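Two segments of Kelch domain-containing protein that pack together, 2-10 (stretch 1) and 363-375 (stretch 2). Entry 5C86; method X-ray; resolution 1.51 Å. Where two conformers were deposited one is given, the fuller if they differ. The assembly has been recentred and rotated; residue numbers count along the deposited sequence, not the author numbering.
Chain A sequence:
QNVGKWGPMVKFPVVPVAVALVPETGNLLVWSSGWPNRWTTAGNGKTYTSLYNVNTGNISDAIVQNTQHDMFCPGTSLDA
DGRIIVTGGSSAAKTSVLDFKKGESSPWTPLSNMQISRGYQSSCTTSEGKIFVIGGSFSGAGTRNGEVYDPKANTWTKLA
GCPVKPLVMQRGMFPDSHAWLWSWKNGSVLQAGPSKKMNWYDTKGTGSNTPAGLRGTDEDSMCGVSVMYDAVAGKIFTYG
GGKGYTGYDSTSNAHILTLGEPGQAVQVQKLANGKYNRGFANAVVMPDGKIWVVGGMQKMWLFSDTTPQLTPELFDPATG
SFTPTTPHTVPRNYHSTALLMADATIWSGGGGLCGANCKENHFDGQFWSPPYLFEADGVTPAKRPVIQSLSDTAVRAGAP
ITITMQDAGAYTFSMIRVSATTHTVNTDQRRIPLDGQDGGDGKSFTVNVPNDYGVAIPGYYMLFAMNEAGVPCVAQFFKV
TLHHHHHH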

# COMPACT_ATOMS: atom_id res chain seq x y z
N ASN A 2 1.05 -21.80 -12.70
CA ASN A 2 1.37 -20.45 -12.25
C ASN A 2 0.45 -20.02 -11.11
O ASN A 2 -0.06 -18.92 -11.04
CB ASN A 2 1.41 -19.44 -13.43
CG ASN A 2 2.32 -19.91 -14.58
OD1 ASN A 2 3.28 -20.67 -14.38
ND2 ASN A 2 1.97 -19.52 -15.78
N VAL A 3 0.25 -20.94 -10.19
CA VAL A 3 -0.62 -20.69 -9.09
C VAL A 3 0.13 -20.34 -7.80
O VAL A 3 -0.55 -19.94 -6.85
CB VAL A 3 -1.62 -21.86 -8.89
CG1 VAL A 3 -2.52 -22.01 -10.10
CG2 VAL A 3 -0.90 -23.18 -8.59
N GLY A 4 1.48 -20.50 -7.74
CA GLY A 4 2.18 -20.27 -6.53
C GLY A 4 1.82 -21.24 -5.46
O GLY A 4 1.32 -22.35 -5.75
N LYS A 5 2.05 -20.86 -4.26
CA LYS A 5 1.85 -21.74 -3.12
C LYS A 5 1.63 -20.96 -1.87
O LYS A 5 2.33 -20.01 -1.61
CB LYS A 5 3.09 -22.60 -2.96
CG LYS A 5 2.95 -23.71 -1.94
CD LYS A 5 4.11 -24.71 -2.03
CE LYS A 5 3.75 -25.97 -1.26
NZ LYS A 5 3.89 -25.75 0.19
N TRP A 6 0.72 -21.41 -0.99
CA TRP A 6 0.54 -20.85 0.30
C TRP A 6 1.44 -21.48 1.34
O TRP A 6 1.58 -22.69 1.31
CB TRP A 6 -0.92 -21.08 0.78
CG TRP A 6 -1.91 -20.35 -0.00
CD1 TRP A 6 -2.75 -20.86 -0.85
CD2 TRP A 6 -2.24 -18.97 0.12
NE1 TRP A 6 -3.58 -19.89 -1.37
CE2 TRP A 6 -3.28 -18.70 -0.78
CE3 TRP A 6 -1.73 -17.95 0.87
CZ2 TRP A 6 -3.87 -17.41 -0.92
CZ3 TRP A 6 -2.34 -16.62 0.74
CH2 TRP A 6 -3.38 -16.41 -0.15
N GLY A 7 1.96 -20.71 2.25
CA GLY A 7 2.62 -21.24 3.42
C GLY A 7 1.64 -21.57 4.54
O GLY A 7 0.45 -21.43 4.38
N PRO A 8 2.17 -21.93 5.69
CA PRO A 8 1.25 -22.29 6.77
C PRO A 8 0.50 -21.10 7.34
O PRO A 8 0.95 -19.92 7.23
CB PRO A 8 2.21 -22.83 7.85
CG PRO A 8 3.53 -22.18 7.53
CD PRO A 8 3.56 -22.22 6.03
N MET A 9 -0.65 -21.37 7.96
CA MET A 9 -1.44 -20.32 8.58
C MET A 9 -0.67 -19.75 9.76
O MET A 9 -0.12 -20.51 10.56
CB MET A 9 -2.84 -20.80 9.06
CG MET A 9 -3.88 -21.23 8.00
SD MET A 9 -4.87 -20.02 7.06
CE MET A 9 -4.50 -18.51 7.83
N VAL A 10 -0.67 -18.42 9.85
CA VAL A 10 -0.01 -17.60 10.82
C VAL A 10 -1.17 -16.98 11.61
O VAL A 10 -2.11 -16.46 11.02
CB VAL A 10 0.83 -16.55 10.09
CG1 VAL A 10 1.22 -15.34 10.94
CG2 VAL A 10 2.06 -17.26 9.52
N PHE A 363 -8.19 -13.92 12.65
CA PHE A 363 -6.93 -13.46 13.29
C PHE A 363 -5.72 -13.93 12.46
O PHE A 363 -4.61 -13.72 12.83
CB PHE A 363 -6.81 -13.93 14.76
CG PHE A 363 -7.83 -13.33 15.70
CD1 PHE A 363 -9.12 -13.89 15.76
CD2 PHE A 363 -7.52 -12.26 16.50
CE1 PHE A 363 -10.06 -13.34 16.64
CE2 PHE A 363 -8.45 -11.71 17.37
CZ PHE A 363 -9.72 -12.29 17.40
N ASP A 364 -5.99 -14.66 11.43
CA ASP A 364 -4.99 -15.39 10.74
C ASP A 364 -4.71 -14.79 9.32
O ASP A 364 -5.37 -13.87 8.85
CB ASP A 364 -5.40 -16.82 10.62
CG ASP A 364 -6.54 -17.03 9.63
OD1 ASP A 364 -7.43 -16.17 9.55
OD2 ASP A 364 -6.48 -18.01 8.86
N GLY A 365 -3.65 -15.34 8.74
CA GLY A 365 -3.35 -15.15 7.35
C GLY A 365 -2.25 -16.08 6.97
O GLY A 365 -1.91 -16.98 7.73
N GLN A 366 -1.77 -15.94 5.75
CA GLN A 366 -0.72 -16.82 5.22
C GLN A 366 0.11 -15.95 4.25
O GLN A 366 -0.42 -14.93 3.75
CB GLN A 366 -1.27 -17.97 4.41
CG GLN A 366 -2.15 -18.98 5.14
CD GLN A 366 -2.92 -19.90 4.20
OE1 GLN A 366 -3.98 -19.56 3.64
NE2 GLN A 366 -2.38 -21.08 4.01
N PHE A 367 1.27 -16.45 3.88
CA PHE A 367 2.10 -15.83 2.89
C PHE A 367 2.01 -16.61 1.64
O PHE A 367 2.15 -17.85 1.62
CB PHE A 367 3.54 -15.76 3.43
CG PHE A 367 3.69 -14.86 4.59
CD1 PHE A 367 3.90 -13.44 4.48
CD2 PHE A 367 3.57 -15.36 5.89
CE1 PHE A 367 4.02 -12.67 5.53
CE2 PHE A 367 3.69 -14.50 7.00
CZ PHE A 367 3.94 -13.16 6.84
N TRP A 368 1.71 -15.94 0.55
CA TRP A 368 1.63 -16.57 -0.75
C TRP A 368 2.98 -16.41 -1.48
O TRP A 368 3.50 -15.30 -1.58
CB TRP A 368 0.54 -15.98 -1.64
CG TRP A 368 0.39 -16.59 -2.96
CD1 TRP A 368 -0.02 -17.89 -3.27
CD2 TRP A 368 0.58 -15.94 -4.23
NE1 TRP A 368 -0.01 -18.08 -4.58
CE2 TRP A 368 0.33 -16.89 -5.22
CE3 TRP A 368 1.01 -14.63 -4.61
CZ2 TRP A 368 0.39 -16.58 -6.58
CZ3 TRP A 368 1.04 -14.34 -5.92
CH2 TRP A 368 0.83 -15.29 -6.92
N SER A 369 3.51 -17.51 -1.94
CA SER A 369 4.73 -17.51 -2.74
C SER A 369 4.32 -17.49 -4.18
O SER A 369 3.70 -18.45 -4.74
CB SER A 369 5.59 -18.77 -2.48
OG SER A 369 6.16 -18.77 -1.22
N PRO A 370 4.68 -16.40 -4.93
CA PRO A 370 4.32 -16.36 -6.30
C PRO A 370 5.06 -17.35 -7.24
O PRO A 370 6.09 -17.91 -6.82
CB PRO A 370 4.63 -14.86 -6.73
CG PRO A 370 4.68 -14.14 -5.47
CD PRO A 370 5.27 -15.11 -4.47
N PRO A 371 4.62 -17.52 -8.49
CA PRO A 371 5.30 -18.44 -9.46
C PRO A 371 6.78 -18.15 -9.61
O PRO A 371 7.54 -19.09 -9.86
CB PRO A 371 4.57 -18.20 -10.75
CG PRO A 371 3.21 -17.78 -10.31
CD PRO A 371 3.39 -16.95 -9.07
N TYR A 372 7.25 -16.89 -9.46
CA TYR A 372 8.63 -16.63 -9.72
C TYR A 372 9.53 -17.24 -8.64
O TYR A 372 10.77 -17.14 -8.77
CB TYR A 372 8.90 -15.09 -9.85
CG TYR A 372 8.45 -14.17 -8.75
CD1 TYR A 372 8.54 -14.44 -7.39
CD2 TYR A 372 7.97 -12.92 -9.08
CE1 TYR A 372 8.13 -13.59 -6.40
CE2 TYR A 372 7.53 -12.03 -8.07
CZ TYR A 372 7.60 -12.37 -6.75
OH TYR A 372 7.17 -11.49 -5.77
N LEU A 373 9.01 -17.82 -7.57
CA LEU A 373 9.85 -18.51 -6.57
C LEU A 373 9.94 -19.99 -6.88
O LEU A 373 10.59 -20.67 -6.08
CB LEU A 373 9.31 -18.27 -5.16
CG LEU A 373 9.28 -16.80 -4.68
CD1 LEU A 373 8.83 -16.75 -3.23
CD2 LEU A 373 10.63 -16.15 -4.83
N PHE A 374 9.39 -20.43 -7.98
CA PHE A 374 9.41 -21.87 -8.34
C PHE A 374 10.03 -22.03 -9.66
O PHE A 374 10.09 -21.13 -10.56
CB PHE A 374 7.99 -22.44 -8.33
CG PHE A 374 7.35 -22.31 -7.01
CD1 PHE A 374 7.63 -23.23 -5.97
CD2 PHE A 374 6.53 -21.19 -6.64
CE1 PHE A 374 7.14 -23.06 -4.71
CE2 PHE A 374 6.02 -21.07 -5.42
CZ PHE A 374 6.31 -21.96 -4.42
N GLU A 375 10.53 -23.26 -9.87
CA GLU A 375 11.05 -23.65 -11.12
C GLU A 375 9.94 -23.83 -12.17
O GLU A 375 8.78 -23.57 -11.87
CB GLU A 375 11.90 -24.94 -10.91
CG GLU A 375 13.17 -24.82 -10.10
CD GLU A 375 14.17 -23.74 -10.64
OE1 GLU A 375 14.08 -23.36 -11.86
OE2 GLU A 375 14.95 -23.18 -9.82
O HOH W 1 2.41 -18.63 5.37

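The antiparallel pairing of these segments is broken: two ladders, one residue out of step, are separated by a loop. In the first, Lys5 pairs with Ser369 through Lys5 N to Ser369 O (3.0 Å) and Ser369 N to Lys5 O (2.8 Å). Trp6 and Trp368 form the next, non-hydrogen-bonded pair, beyond which Gly7 N donates to Phe367 O (2.9 Å). In the second, Val10 pairs with Gly365 through Val10 N to Gly365 O (2.8 Å) and Gly365 N to Val10 O (3.0 Å).

Between the ladders a side chain and a water join the segments: Gln366 NE2 donates to Gly7 O (2.9 Å), and the water donates to Pro8 O (2.7 Å) and accepts from Phe367 N (2.9 Å). No backbone acceptor of the first segment reaches that nitrogen.

Trp6 is sandwiched: Gln366 OE1 lies over one ring face and Trp368 CB over the opposite one, 4.1 Å from the centroid of the six-membered ring. The Trp368 indole turns its edge to that ring, with planes at 56°, while its NE1 donates to Val3 O (3.0 Å).

Gly4 fits because it lacks a side chain: an ideal CB would lie 2.2 Å from Ser369 O and 2.5 Å from Trp368 NE1, and its phi of 65° also favours glycine.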